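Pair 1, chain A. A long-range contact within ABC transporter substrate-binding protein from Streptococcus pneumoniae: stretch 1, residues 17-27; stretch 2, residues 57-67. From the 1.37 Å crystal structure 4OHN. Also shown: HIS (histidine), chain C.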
# COMPACT_ATOMS: atom_id res chain seq x y z
N ASN A 17 -26.10 9.93 0.52
CA ASN A 17 -25.39 10.80 -0.42
C ASN A 17 -24.93 10.02 -1.65
O ASN A 17 -24.54 10.63 -2.65
CB ASN A 17 -24.14 11.39 0.22
CG ASN A 17 -24.44 12.48 1.21
OD1 ASN A 17 -25.53 13.03 1.25
ND2 ASN A 17 -23.43 12.83 2.01
N LYS A 18 -24.97 8.70 -1.57
CA LYS A 18 -24.47 7.82 -2.62
C LYS A 18 -23.02 8.12 -2.98
O LYS A 18 -22.63 8.03 -4.14
CB LYS A 18 -25.36 7.90 -3.85
CG LYS A 18 -26.80 7.50 -3.57
CD LYS A 18 -27.69 7.82 -4.75
CE LYS A 18 -29.14 7.47 -4.46
NZ LYS A 18 -29.33 6.01 -4.23
N SER A 19 -22.23 8.45 -1.97
CA SER A 19 -20.86 8.88 -2.18
C SER A 19 -20.01 8.60 -0.97
O SER A 19 -20.47 8.71 0.17
CB SER A 19 -20.84 10.38 -2.47
OG SER A 19 -19.52 10.81 -2.74
N ILE A 20 -18.75 8.24 -1.21
CA ILE A 20 -17.77 8.09 -0.16
C ILE A 20 -16.43 8.57 -0.72
O ILE A 20 -16.17 8.36 -1.92
CB ILE A 20 -17.71 6.63 0.37
CG1 ILE A 20 -16.89 6.58 1.64
CG2 ILE A 20 -17.19 5.69 -0.72
CD1 ILE A 20 -17.08 5.33 2.46
N THR A 21 -15.61 9.19 0.12
CA THR A 21 -14.31 9.70 -0.32
C THR A 21 -13.20 8.78 0.16
O THR A 21 -13.10 8.45 1.34
CB THR A 21 -14.09 11.13 0.16
OG1 THR A 21 -15.09 11.96 -0.42
CG2 THR A 21 -12.71 11.65 -0.22
N ILE A 22 -12.36 8.35 -0.78
CA ILE A 22 -11.29 7.42 -0.49
C ILE A 22 -9.95 8.05 -0.84
O ILE A 22 -9.73 8.51 -1.95
CB ILE A 22 -11.49 6.10 -1.25
CG1 ILE A 22 -12.88 5.52 -0.91
CG2 ILE A 22 -10.38 5.13 -0.92
CD1 ILE A 22 -13.11 4.12 -1.49
N GLY A 23 -9.06 8.05 0.14
CA GLY A 23 -7.73 8.60 -0.03
C GLY A 23 -6.71 7.55 -0.41
O GLY A 23 -6.78 6.40 -0.00
N PHE A 24 -5.73 7.98 -1.21
CA PHE A 24 -4.71 7.10 -1.76
C PHE A 24 -3.49 7.88 -2.20
O PHE A 24 -3.58 9.03 -2.59
CB PHE A 24 -5.26 6.23 -2.92
CG PHE A 24 -5.57 6.99 -4.19
CD1 PHE A 24 -6.54 7.98 -4.23
CD2 PHE A 24 -4.87 6.72 -5.34
CE1 PHE A 24 -6.79 8.68 -5.41
CE2 PHE A 24 -5.11 7.43 -6.51
CZ PHE A 24 -6.06 8.40 -6.53
N ASP A 25 -2.34 7.22 -2.15
CA ASP A 25 -1.09 7.68 -2.75
C ASP A 25 -1.20 7.34 -4.23
O ASP A 25 -1.18 6.16 -4.60
CB ASP A 25 0.06 6.91 -2.07
CG ASP A 25 1.43 7.05 -2.74
OD1 ASP A 25 1.57 7.70 -3.83
OD2 ASP A 25 2.39 6.46 -2.18
N SER A 26 -1.32 8.35 -5.08
CA SER A 26 -1.58 8.13 -6.50
C SER A 26 -0.36 7.71 -7.30
O SER A 26 -0.42 7.68 -8.53
CB SER A 26 -2.23 9.35 -7.13
OG SER A 26 -1.31 10.42 -7.09
N THR A 27 0.73 7.34 -6.63
CA THR A 27 1.83 6.66 -7.29
C THR A 27 1.91 5.18 -6.94
O THR A 27 2.78 4.49 -7.47
CB THR A 27 3.20 7.28 -6.94
OG1 THR A 27 3.56 7.05 -5.56
CG2 THR A 27 3.25 8.75 -7.22
N ILE A 57 -23.24 3.25 -4.32
CA ILE A 57 -22.39 4.35 -3.91
C ILE A 57 -21.25 4.55 -4.91
O ILE A 57 -20.61 3.59 -5.31
CB ILE A 57 -21.82 4.07 -2.49
CG1 ILE A 57 -22.95 4.18 -1.46
CG2 ILE A 57 -20.69 5.01 -2.15
CD1 ILE A 57 -22.59 3.68 -0.05
N THR A 58 -21.04 5.81 -5.30
CA THR A 58 -19.96 6.21 -6.19
C THR A 58 -18.77 6.67 -5.34
O THR A 58 -18.94 7.40 -4.36
CB THR A 58 -20.41 7.37 -7.08
OG1 THR A 58 -21.47 6.92 -7.94
CG2 THR A 58 -19.29 7.90 -7.94
N VAL A 59 -17.57 6.24 -5.70
CA VAL A 59 -16.37 6.65 -4.99
C VAL A 59 -15.85 7.96 -5.55
O VAL A 59 -15.72 8.15 -6.76
CB VAL A 59 -15.25 5.59 -5.10
CG1 VAL A 59 -13.99 6.06 -4.40
CG2 VAL A 59 -15.73 4.25 -4.52
N ASN A 60 -15.56 8.87 -4.62
CA ASN A 60 -14.78 10.07 -4.89
C ASN A 60 -13.34 9.81 -4.50
O ASN A 60 -13.02 9.74 -3.31
CB ASN A 60 -15.35 11.25 -4.09
CG ASN A 60 -14.52 12.49 -4.22
OD1 ASN A 60 -14.11 12.86 -5.32
ND2 ASN A 60 -14.26 13.14 -3.10
N TRP A 61 -12.48 9.64 -5.49
CA TRP A 61 -11.07 9.35 -5.27
C TRP A 61 -10.31 10.63 -4.99
O TRP A 61 -10.33 11.55 -5.81
CB TRP A 61 -10.46 8.63 -6.49
CG TRP A 61 -10.99 7.24 -6.64
CD1 TRP A 61 -11.97 6.82 -7.52
CD2 TRP A 61 -10.63 6.12 -5.85
NE1 TRP A 61 -12.20 5.48 -7.32
CE2 TRP A 61 -11.40 5.03 -6.30
CE3 TRP A 61 -9.72 5.91 -4.81
CZ2 TRP A 61 -11.31 3.76 -5.73
CZ3 TRP A 61 -9.61 4.65 -4.26
CH2 TRP A 61 -10.41 3.59 -4.72
N GLN A 62 -9.64 10.67 -3.84
CA GLN A 62 -8.89 11.84 -3.43
C GLN A 62 -7.41 11.48 -3.26
O GLN A 62 -7.04 10.81 -2.30
CB GLN A 62 -9.44 12.39 -2.12
CG GLN A 62 -8.70 13.65 -1.65
CD GLN A 62 -8.70 14.75 -2.69
OE1 GLN A 62 -9.76 15.29 -3.06
NE2 GLN A 62 -7.52 15.11 -3.18
N PRO A 63 -6.55 11.90 -4.20
CA PRO A 63 -5.13 11.68 -3.94
C PRO A 63 -4.71 12.45 -2.70
O PRO A 63 -5.11 13.59 -2.49
CB PRO A 63 -4.44 12.20 -5.21
CG PRO A 63 -5.40 13.17 -5.80
CD PRO A 63 -6.79 12.68 -5.43
N ILE A 64 -3.88 11.82 -1.87
CA ILE A 64 -3.38 12.43 -0.65
C ILE A 64 -1.86 12.35 -0.59
O ILE A 64 -1.21 11.58 -1.28
CB ILE A 64 -3.96 11.76 0.63
CG1 ILE A 64 -3.56 10.28 0.70
CG2 ILE A 64 -5.48 11.92 0.69
CD1 ILE A 64 -3.95 9.58 2.02
N ASP A 65 -1.30 13.16 0.28
CA ASP A 65 0.07 13.03 0.70
C ASP A 65 0.09 11.86 1.70
O ASP A 65 -0.59 11.91 2.73
CB ASP A 65 0.45 14.36 1.38
CG ASP A 65 1.81 14.35 1.99
OD1 ASP A 65 2.47 13.32 2.08
OD2 ASP A 65 2.25 15.47 2.36
N TRP A 66 0.82 10.81 1.38
CA TRP A 66 0.81 9.59 2.19
C TRP A 66 1.26 9.90 3.62
O TRP A 66 0.81 9.24 4.55
CB TRP A 66 1.65 8.49 1.54
CG TRP A 66 1.42 7.12 2.09
CD1 TRP A 66 2.32 6.33 2.74
CD2 TRP A 66 0.20 6.37 2.01
NE1 TRP A 66 1.73 5.13 3.09
CE2 TRP A 66 0.44 5.12 2.63
CE3 TRP A 66 -1.06 6.62 1.47
CZ2 TRP A 66 -0.54 4.15 2.74
CZ3 TRP A 66 -2.04 5.64 1.57
CH2 TRP A 66 -1.78 4.42 2.19
N ASP A 67 2.08 10.92 3.81
CA ASP A 67 2.52 11.34 5.14
C ASP A 67 1.38 11.80 6.02
O ASP A 67 1.49 11.77 7.26
CB ASP A 67 3.55 12.47 5.03
CG ASP A 67 4.87 12.04 4.40
OD1 ASP A 67 5.18 10.84 4.41
OD2 ASP A 67 5.62 12.95 3.95
N HIS C . 2.00 -0.67 2.29
CA HIS C . 2.70 0.56 2.73
C HIS C . 1.86 1.33 3.73
O HIS C . 0.72 0.90 4.02
CB HIS C . 3.17 1.43 1.54
CG HIS C . 2.13 2.26 0.85
ND1 HIS C . 2.44 3.52 0.35
CD2 HIS C . 0.85 2.01 0.46
CE1 HIS C . 1.38 4.01 -0.27
NE2 HIS C . 0.41 3.12 -0.22
OXT HIS C . 2.37 2.36 4.23
O HOH W 1 -18.89 10.30 -5.34
O HOH W 2 -1.03 11.01 -3.98

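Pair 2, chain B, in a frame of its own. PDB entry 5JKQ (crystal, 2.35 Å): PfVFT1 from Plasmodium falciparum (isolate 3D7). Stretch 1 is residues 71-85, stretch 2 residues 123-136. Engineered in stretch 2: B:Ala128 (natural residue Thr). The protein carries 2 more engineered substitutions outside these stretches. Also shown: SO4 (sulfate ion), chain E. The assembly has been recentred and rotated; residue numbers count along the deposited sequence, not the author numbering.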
# COMPACT_ATOMS: atom_id res chain seq x y z
N GLU B 71 0.23 -5.69 -25.33
CA GLU B 71 -1.17 -5.31 -25.54
C GLU B 71 -1.36 -3.83 -25.18
O GLU B 71 -1.99 -3.08 -25.92
CB GLU B 71 -2.10 -6.18 -24.70
CG GLU B 71 -2.01 -7.67 -25.00
CD GLU B 71 -2.93 -8.50 -24.14
OE1 GLU B 71 -3.75 -7.91 -23.39
OE2 GLU B 71 -2.85 -9.74 -24.20
N ILE B 72 -0.80 -3.44 -24.04
CA ILE B 72 -0.87 -2.06 -23.58
C ILE B 72 -0.23 -1.13 -24.61
O ILE B 72 -0.76 -0.05 -24.90
CB ILE B 72 -0.16 -1.90 -22.21
CG1 ILE B 72 -0.95 -2.64 -21.13
CG2 ILE B 72 -0.02 -0.43 -21.81
CD1 ILE B 72 -0.14 -2.96 -19.90
N ILE B 73 0.90 -1.55 -25.17
CA ILE B 73 1.65 -0.75 -26.13
C ILE B 73 0.86 -0.53 -27.42
O ILE B 73 0.80 0.59 -27.94
CB ILE B 73 3.01 -1.40 -26.46
CG1 ILE B 73 3.93 -1.31 -25.25
CG2 ILE B 73 3.69 -0.71 -27.65
CD1 ILE B 73 5.17 -2.18 -25.34
N LYS B 74 0.24 -1.59 -27.93
CA LYS B 74 -0.48 -1.51 -29.19
C LYS B 74 -1.72 -0.62 -29.09
O LYS B 74 -2.04 0.11 -30.03
CB LYS B 74 -0.88 -2.91 -29.66
CG LYS B 74 0.28 -3.69 -30.28
CD LYS B 74 -0.05 -5.17 -30.43
CE LYS B 74 1.06 -5.90 -31.16
NZ LYS B 74 1.09 -7.36 -30.84
N LYS B 75 -2.39 -0.67 -27.95
CA LYS B 75 -3.60 0.13 -27.74
C LYS B 75 -3.29 1.50 -27.12
O LYS B 75 -4.17 2.35 -27.04
CB LYS B 75 -4.58 -0.62 -26.84
CG LYS B 75 -5.50 -1.57 -27.60
CD LYS B 75 -5.47 -2.98 -27.01
CE LYS B 75 -6.03 -3.01 -25.59
NZ LYS B 75 -5.96 -4.38 -25.00
N LYS B 76 -2.04 1.70 -26.71
CA LYS B 76 -1.65 2.91 -25.98
C LYS B 76 -2.61 3.15 -24.81
O LYS B 76 -3.04 4.27 -24.56
CB LYS B 76 -1.62 4.13 -26.91
CG LYS B 76 -0.40 4.22 -27.81
CD LYS B 76 -0.34 5.58 -28.51
CE LYS B 76 0.98 5.80 -29.23
NZ LYS B 76 1.15 4.94 -30.44
N GLU B 77 -2.95 2.07 -24.11
CA GLU B 77 -3.84 2.17 -22.96
C GLU B 77 -3.62 1.04 -21.95
O GLU B 77 -3.40 -0.11 -22.33
CB GLU B 77 -5.30 2.16 -23.42
CG GLU B 77 -6.30 2.23 -22.27
CD GLU B 77 -7.74 2.38 -22.75
OE1 GLU B 77 -8.11 3.48 -23.19
OE2 GLU B 77 -8.49 1.39 -22.67
N VAL B 78 -3.68 1.40 -20.67
CA VAL B 78 -3.63 0.43 -19.59
C VAL B 78 -4.90 0.55 -18.75
O VAL B 78 -5.38 1.65 -18.48
CB VAL B 78 -2.39 0.63 -18.69
CG1 VAL B 78 -2.34 2.05 -18.13
CG2 VAL B 78 -2.35 -0.41 -17.58
N LYS B 79 -5.45 -0.60 -18.35
CA LYS B 79 -6.65 -0.65 -17.52
C LYS B 79 -6.28 -0.94 -16.07
O LYS B 79 -5.73 -2.00 -15.76
CB LYS B 79 -7.62 -1.70 -18.03
CG LYS B 79 -7.99 -1.56 -19.50
CD LYS B 79 -8.95 -2.66 -19.92
CE LYS B 79 -9.00 -2.84 -21.43
NZ LYS B 79 -9.28 -4.26 -21.79
N ILE B 80 -6.60 -0.00 -15.17
CA ILE B 80 -6.30 -0.15 -13.75
C ILE B 80 -7.59 -0.37 -12.98
O ILE B 80 -8.62 0.23 -13.28
CB ILE B 80 -5.55 1.09 -13.19
CG1 ILE B 80 -4.11 1.12 -13.68
CG2 ILE B 80 -5.52 1.09 -11.66
CD1 ILE B 80 -3.93 1.56 -15.10
N GLY B 81 -7.52 -1.25 -11.98
CA GLY B 81 -8.66 -1.56 -11.14
C GLY B 81 -8.55 -0.94 -9.76
O GLY B 81 -7.47 -0.94 -9.16
N ALA B 82 -9.66 -0.41 -9.27
CA ALA B 82 -9.72 0.14 -7.92
C ALA B 82 -11.10 -0.11 -7.31
O ALA B 82 -12.06 -0.35 -8.04
CB ALA B 82 -9.41 1.63 -7.94
N LEU B 83 -11.18 -0.08 -5.99
CA LEU B 83 -12.45 -0.26 -5.30
C LEU B 83 -13.38 0.92 -5.58
O LEU B 83 -12.94 2.07 -5.57
CB LEU B 83 -12.23 -0.41 -3.79
CG LEU B 83 -11.40 -1.61 -3.33
CD1 LEU B 83 -11.00 -1.45 -1.88
CD2 LEU B 83 -12.16 -2.91 -3.54
N LYS B 84 -14.65 0.63 -5.84
CA LYS B 84 -15.62 1.69 -6.16
C LYS B 84 -16.14 2.39 -4.91
O LYS B 84 -16.07 1.85 -3.81
CB LYS B 84 -16.80 1.12 -6.96
CG LYS B 84 -17.54 -0.05 -6.30
CD LYS B 84 -18.80 -0.42 -7.09
CE LYS B 84 -18.48 -0.91 -8.49
NZ LYS B 84 -19.71 -1.21 -9.28
N ASN B 85 -16.65 3.60 -5.11
CA ASN B 85 -17.26 4.39 -4.04
C ASN B 85 -16.30 4.70 -2.89
O ASN B 85 -16.73 4.93 -1.76
CB ASN B 85 -18.50 3.67 -3.49
CG ASN B 85 -19.55 3.43 -4.56
OD1 ASN B 85 -19.85 4.32 -5.35
ND2 ASN B 85 -20.10 2.22 -4.59
N ASP B 123 2.16 11.51 -22.27
CA ASP B 123 0.74 11.24 -22.47
C ASP B 123 0.47 10.16 -23.51
O ASP B 123 -0.67 9.96 -23.92
CB ASP B 123 0.02 12.53 -22.90
CG ASP B 123 0.10 13.61 -21.85
OD1 ASP B 123 0.05 13.28 -20.65
OD2 ASP B 123 0.22 14.80 -22.22
N ALA B 124 1.52 9.46 -23.93
CA ALA B 124 1.40 8.45 -24.98
C ALA B 124 0.41 7.36 -24.60
O ALA B 124 -0.46 7.00 -25.39
CB ALA B 124 2.76 7.84 -25.28
N ILE B 125 0.54 6.84 -23.38
CA ILE B 125 -0.33 5.77 -22.90
C ILE B 125 -1.43 6.34 -22.02
O ILE B 125 -1.17 7.06 -21.05
CB ILE B 125 0.47 4.71 -22.13
CG1 ILE B 125 1.56 4.12 -23.02
CG2 ILE B 125 -0.45 3.59 -21.65
CD1 ILE B 125 2.59 3.30 -22.29
N ASN B 126 -2.68 6.03 -22.38
CA ASN B 126 -3.83 6.49 -21.62
C ASN B 126 -4.09 5.59 -20.42
O ASN B 126 -3.95 4.37 -20.51
CB ASN B 126 -5.07 6.55 -22.52
CG ASN B 126 -6.29 7.10 -21.80
OD1 ASN B 126 -6.42 8.31 -21.61
ND2 ASN B 126 -7.18 6.21 -21.40
N ILE B 127 -4.45 6.20 -19.29
CA ILE B 127 -4.83 5.46 -18.09
C ILE B 127 -6.35 5.36 -18.02
O ILE B 127 -7.05 6.37 -17.93
CB ILE B 127 -4.29 6.12 -16.81
CG1 ILE B 127 -2.76 6.08 -16.79
CG2 ILE B 127 -4.81 5.43 -15.56
CD1 ILE B 127 -2.11 7.35 -17.31
N ALA B 128 -6.86 4.13 -18.08
CA ALA B 128 -8.30 3.88 -17.98
C ALA B 128 -8.62 3.20 -16.66
O ALA B 128 -8.31 2.03 -16.46
CB ALA B 128 -8.77 3.02 -19.14
N TYR B 129 -9.26 3.94 -15.75
CA TYR B 129 -9.66 3.38 -14.46
C TYR B 129 -11.01 2.68 -14.55
O TYR B 129 -11.98 3.25 -15.05
CB TYR B 129 -9.73 4.49 -13.40
CG TYR B 129 -8.47 4.61 -12.57
CD1 TYR B 129 -8.24 3.75 -11.51
CD2 TYR B 129 -7.53 5.59 -12.85
CE1 TYR B 129 -7.10 3.86 -10.74
CE2 TYR B 129 -6.38 5.71 -12.08
CZ TYR B 129 -6.17 4.84 -11.03
OH TYR B 129 -5.03 4.96 -10.27
N ASN B 130 -11.06 1.44 -14.08
CA ASN B 130 -12.31 0.70 -13.92
C ASN B 130 -12.52 0.35 -12.45
O ASN B 130 -11.58 -0.04 -11.76
CB ASN B 130 -12.31 -0.57 -14.77
CG ASN B 130 -12.30 -0.28 -16.26
OD1 ASN B 130 -11.81 0.76 -16.70
ND2 ASN B 130 -12.83 -1.21 -17.04
N TYR B 131 -13.75 0.51 -11.97
CA TYR B 131 -14.05 0.30 -10.56
C TYR B 131 -14.83 -1.00 -10.34
O TYR B 131 -15.74 -1.33 -11.10
CB TYR B 131 -14.84 1.49 -10.01
CG TYR B 131 -14.13 2.82 -10.13
CD1 TYR B 131 -12.74 2.88 -10.13
CD2 TYR B 131 -14.84 4.00 -10.22
CE1 TYR B 131 -12.08 4.10 -10.24
CE2 TYR B 131 -14.19 5.22 -10.33
CZ TYR B 131 -12.81 5.26 -10.33
OH TYR B 131 -12.17 6.47 -10.44
N TYR B 132 -14.46 -1.72 -9.28
CA TYR B 132 -15.11 -2.98 -8.93
C TYR B 132 -15.27 -3.11 -7.42
O TYR B 132 -14.60 -2.42 -6.66
CB TYR B 132 -14.30 -4.17 -9.46
CG TYR B 132 -13.99 -4.11 -10.94
CD1 TYR B 132 -14.89 -4.58 -11.89
CD2 TYR B 132 -12.78 -3.58 -11.39
CE1 TYR B 132 -14.59 -4.52 -13.24
CE2 TYR B 132 -12.48 -3.52 -12.73
CZ TYR B 132 -13.39 -4.00 -13.65
OH TYR B 132 -13.09 -3.94 -14.99
N ASP B 133 -16.15 -4.01 -6.99
CA ASP B 133 -16.28 -4.33 -5.57
C ASP B 133 -15.13 -5.25 -5.16
O ASP B 133 -14.48 -5.03 -4.15
CB ASP B 133 -17.63 -4.99 -5.27
CG ASP B 133 -18.78 -3.99 -5.28
OD1 ASP B 133 -18.60 -2.86 -4.78
OD2 ASP B 133 -19.87 -4.34 -5.79
N ASN B 134 -14.90 -6.29 -5.97
CA ASN B 134 -13.74 -7.16 -5.81
C ASN B 134 -12.80 -6.97 -7.00
O ASN B 134 -13.05 -7.49 -8.09
CB ASN B 134 -14.17 -8.63 -5.69
CG ASN B 134 -13.02 -9.55 -5.32
OD1 ASN B 134 -11.90 -9.40 -5.80
ND2 ASN B 134 -13.30 -10.53 -4.46
N VAL B 135 -11.73 -6.23 -6.79
CA VAL B 135 -10.79 -5.91 -7.86
C VAL B 135 -9.95 -7.13 -8.22
O VAL B 135 -9.55 -7.29 -9.37
CB VAL B 135 -9.86 -4.73 -7.46
CG1 VAL B 135 -8.96 -4.34 -8.63
CG2 VAL B 135 -10.69 -3.54 -7.01
N PHE B 136 -9.69 -7.98 -7.23
CA PHE B 136 -8.84 -9.15 -7.45
C PHE B 136 -9.51 -10.18 -8.36
O PHE B 136 -8.84 -10.96 -9.03
CB PHE B 136 -8.46 -9.79 -6.11
CG PHE B 136 -7.64 -8.90 -5.22
CD1 PHE B 136 -6.40 -8.44 -5.64
CD2 PHE B 136 -8.10 -8.52 -3.98
CE1 PHE B 136 -5.64 -7.62 -4.83
CE2 PHE B 136 -7.34 -7.70 -3.16
CZ PHE B 136 -6.11 -7.25 -3.59
S SO4 E . -17.84 -6.28 -8.99
O1 SO4 E . -16.58 -6.71 -8.39
O2 SO4 E . -17.81 -6.52 -10.43
O3 SO4 E . -18.04 -4.85 -8.75
O4 SO4 E . -18.93 -7.04 -8.39

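Both pairs consist of two neighbouring parallel β-strands whose N-to-C directions differ by about 30°, with axes approaching to 4.7 Å. The N, CA and C atoms of 14 central residues superpose with an RMSD of 0.5 Å. Register is conserved: A:Ile20 opposite A:Val59 matches B:Val78 opposite B:Ile127, and A:Ile22 opposite A:Trp61 matches B:Ile80 opposite B:Tyr129. Each first strand is entered through a lysine with positive phi, A:Lys18 or B:Lys76, directly after a helix. The carbonyl of this lysine opens the ladder, accepting a hydrogen bond from A:Thr58 N to A:Lys18 O (3.0 Å) in pair 1 and from B:Asn126 N to B:Lys76 O (2.8 Å) in pair 2.

From there the hydrogen bonds alternate in direction, as parallel strands require. In pair 1, A:Asn60 N donates to A:Ile20 O (2.8 Å) and A:Ile22 N to A:Asn60 O (3.0 Å); the equivalents in pair 2 run from B:Ala128 N to B:Val78 O (2.9 Å) and from B:Ile80 N to B:Ala128 O (3.0 Å). The ladder of pair 1 ends with A:Ile64 N donating to A:Phe24 O (2.9 Å), whereas pair 2 adds a further rung, B:Lys84 N to B:Tyr132 O (3.2 Å).

The apolar face is built around a shared isoleucine. The side-chain centres of A:Ile22 and B:Ile80 lie 0.2 Å apart after superposition, and each packs against an aromatic residue directly across. A:Ile22 CG2 lies 3.5 Å from A:Trp61 CZ3; B:Ile80 CG2 lies 3.3 Å from B:Tyr129 CE1, with B:Ile80 CB over the tyrosine face. The next position on this face differs in bulk. A:Phe24 receives the edge of the A:Trp61 six-membered ring on its face, with planes at 82°, and its CE1 is 4.0 Å from A:Pro63 CD. At the matching site B:Ala82 offers only a methyl, and B:Tyr131 takes the place of the proline: B:Ala82 CB is 4.2 Å from B:Tyr131 CD1 and 4.3 Å from B:Tyr129 CE1. Large and small residues are thus distributed differently between the strands.

On the other face, A:Gly23 and B:Gly81 coincide. A CB would lie tight against A:Ile64 CG2 in pair 1 and would clash with B:Val135 CG1 in pair 2, so both sites leave room for a branched side chain of the second stretch, supplied from different positions. Polar cross-strand links on this face also shift. A:Asn60 ND2 donates to A:Thr21 OG1 (3.0 Å), while the matching pair is B:Lys79 and the engineered B:Ala128, whose CB packs 3.8 Å from B:Glu77 CD. Pair 2 instead has a weak hydrogen bond from B:Asn126 ND2 to B:Glu77 OE1 (3.4 Å). At the corresponding A:Ser19 and A:Thr58, water 1 hydrogen-bonds to A:Ser19 OG (2.7 Å) and donates to A:Thr58 O (3.1 Å), bridging the two strands.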